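Local coordinates for putative acyl-[acyl-carrier-protein]--UDP-N-acetylglucosamine O-acyltransferase (PDB 4R36) that probably transfers an acyl chain from acyl carrier protein to UDP-N-acetylglucosamine, as enzymes of the LpxA family do, at residues N163-A168 against R216-S221. Numbering follows the deposited sequence.
Sequences NAIISA and RRRGFS
Arg217 opens the contact with a glancing touch on Ile165: its chain bends at chi3 (53°), turning Arg217 NH2 toward the isoleucine methyl, 4.1 Å from Ile165 CD1. This arginine belongs to the UDP-N-acetylglucosamine site known from another structure of the protein; with no nucleotide sugar bound to this chain, it is poorly ordered here. Arg218, next along, carries most of the contact. Nearly straight from CG to NE, it reaches from the end of helix 212-217 across to the coil of strand 165-166. Ile165 CD1 sits at the edge of its guanidinium, 3.8 Å from Arg218 NH2, while Asn163 CB lies over one face, offset toward the rim. Asn163 O also lies over a face, 3.6 Å from Arg218 NH2, without hydrogen bonding. The Asn163 amide plane is tilted 53° from the guanidinium. No direct hydrogen bond joins the segments; two waters in the guanidinium plane do the bridging. One accepts hydrogen bonds from Arg218 NH1 (2.6 Å) and Asn163 ND2 (2.8 Å); the other accepts from Arg218 NH2 and donates to Ala164 O. Beyond, Gly219 closes the helix in a Schellman motif. Arg217 NH2 and Arg218 NH2, 3.4 Å apart, would concentrate positive charge beside the site, consistent with favouring an anionic nucleotide sugar.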
loop_
_atom_site.group_PDB
_atom_site.type_symbol
_atom_site.label_atom_id
_atom_site.label_comp_id
_atom_site.label_asym_id
_atom_site.label_seq_id
_atom_site.Cartn_x
_atom_site.Cartn_y
_atom_site.Cartn_z
ATOM N N ASN A 163 -17.327 -12.808 8.893
ATOM C CA ASN A 163 -18.096 -12.329 7.743
ATOM C C ASN A 163 -17.962 -10.845 7.369
ATOM O O ASN A 163 -18.837 -10.284 6.747
ATOM C CB ASN A 163 -19.584 -12.720 7.824
ATOM C CG ASN A 163 -19.795 -14.159 8.215
ATOM O OD1 ASN A 163 -20.397 -14.464 9.231
ATOM N ND2 ASN A 163 -19.234 -15.023 7.442
ATOM N N ALA A 164 -16.868 -10.213 7.731
ATOM C CA ALA A 164 -16.686 -8.822 7.459
ATOM C C ALA A 164 -16.105 -8.685 6.062
ATOM O O ALA A 164 -15.430 -9.583 5.593
ATOM C CB ALA A 164 -15.704 -8.217 8.484
ATOM N N ILE A 165 -16.426 -7.593 5.401
ATOM C CA ILE A 165 -15.837 -7.228 4.147
ATOM C C ILE A 165 -15.152 -5.890 4.281
ATOM O O ILE A 165 -15.784 -4.885 4.569
ATOM C CB ILE A 165 -16.838 -7.194 2.992
ATOM C CG1 ILE A 165 -17.422 -8.596 2.820
ATOM C CG2 ILE A 165 -16.134 -6.744 1.718
ATOM C CD1 ILE A 165 -18.435 -8.698 1.718
ATOM N N ILE A 166 -13.841 -5.865 4.084
ATOM C CA ILE A 166 -13.038 -4.643 4.214
ATOM C C ILE A 166 -12.414 -4.395 2.865
ATOM O O ILE A 166 -11.831 -5.334 2.269
ATOM C CB ILE A 166 -11.988 -4.808 5.314
ATOM C CG1 ILE A 166 -12.697 -5.221 6.599
ATOM C CG2 ILE A 166 -11.152 -3.557 5.472
ATOM C CD1 ILE A 166 -11.770 -5.506 7.751
ATOM N N SER A 167 -12.552 -3.182 2.333
ATOM C CA SER A 167 -11.993 -2.889 1.031
ATOM C C SER A 167 -10.498 -2.583 1.154
ATOM O O SER A 167 -9.857 -2.915 2.141
ATOM C CB SER A 167 -12.693 -1.742 0.271
ATOM O OG SER A 167 -14.077 -1.819 0.378
ATOM N N ALA A 168 -9.957 -2.039 0.092
ATOM C CA ALA A 168 -8.550 -1.816 -0.053
ATOM C C ALA A 168 -8.083 -0.593 0.659
ATOM O O ALA A 168 -8.852 0.392 0.855
ATOM C CB ALA A 168 -8.225 -1.688 -1.540
ATOM N N ARG A 216 -28.693 -9.325 2.180
ATOM C CA ARG A 216 -29.595 -9.976 1.213
ATOM C C ARG A 216 -28.878 -11.134 0.529
ATOM O O ARG A 216 -29.388 -12.238 0.498
ATOM C CB ARG A 216 -30.058 -9.006 0.138
ATOM C CG ARG A 216 -31.274 -8.170 0.513
ATOM C CD ARG A 216 -31.576 -7.188 -0.616
ATOM N NE ARG A 216 -32.583 -6.167 -0.260
ATOM C CZ ARG A 216 -32.773 -5.030 -0.939
ATOM N NH1 ARG A 216 -32.047 -4.770 -2.008
ATOM N NH2 ARG A 216 -33.667 -4.132 -0.536
ATOM N N ARG A 217 -27.693 -10.870 0.008
ATOM C CA ARG A 217 -26.895 -11.902 -0.617
ATOM C C ARG A 217 -26.718 -13.095 0.289
ATOM O O ARG A 217 -26.772 -14.219 -0.154
ATOM C CB ARG A 217 -25.552 -11.346 -1.023
ATOM C CG ARG A 217 -24.780 -12.224 -1.977
ATOM C CD ARG A 217 -23.513 -11.523 -2.432
ATOM N NE ARG A 217 -22.723 -11.067 -1.297
ATOM C CZ ARG A 217 -22.073 -11.847 -0.420
ATOM N NH1 ARG A 217 -22.094 -13.177 -0.520
ATOM N NH2 ARG A 217 -21.398 -11.281 0.578
ATOM N N ARG A 218 -26.583 -12.893 1.576
ATOM C CA ARG A 218 -26.455 -14.040 2.454
ATOM C C ARG A 218 -27.775 -14.640 2.988
ATOM O O ARG A 218 -27.749 -15.526 3.816
ATOM C CB ARG A 218 -25.550 -13.703 3.614
ATOM C CG ARG A 218 -24.154 -13.311 3.142
ATOM C CD ARG A 218 -23.425 -12.584 4.260
ATOM N NE ARG A 218 -22.173 -11.896 3.902
ATOM C CZ ARG A 218 -20.949 -12.429 3.952
ATOM N NH1 ARG A 218 -20.769 -13.712 4.284
ATOM N NH2 ARG A 218 -19.899 -11.669 3.643
ATOM N N GLY A 219 -28.925 -14.154 2.545
ATOM C CA GLY A 219 -30.180 -14.840 2.851
ATOM C C GLY A 219 -30.921 -14.371 4.084
ATOM O O GLY A 219 -31.815 -15.057 4.553
ATOM N N PHE A 220 -30.529 -13.225 4.648
ATOM C CA PHE A 220 -31.205 -12.686 5.807
ATOM C C PHE A 220 -32.584 -12.230 5.338
ATOM O O PHE A 220 -32.718 -11.698 4.254
ATOM C CB PHE A 220 -30.456 -11.431 6.427
ATOM C CG PHE A 220 -29.231 -11.773 7.234
ATOM C CD1 PHE A 220 -28.032 -12.113 6.586
ATOM C CD2 PHE A 220 -29.247 -11.795 8.606
ATOM C CE1 PHE A 220 -26.905 -12.449 7.300
ATOM C CE2 PHE A 220 -28.103 -12.150 9.350
ATOM C CZ PHE A 220 -26.924 -12.456 8.685
ATOM N N SER A 221 -33.574 -12.396 6.184
ATOM C CA SER A 221 -34.939 -12.035 5.800
ATOM C C SER A 221 -35.071 -10.530 5.721
ATOM O O SER A 221 -34.341 -9.777 6.390
ATOM C CB SER A 221 -35.934 -12.615 6.773
ATOM O OG SER A 221 -35.881 -11.970 8.011
HETATM O O HOH W 1 -18.489 -14.902 4.767
HETATM O O HOH W 2 -16.945 -11.680 3.954
#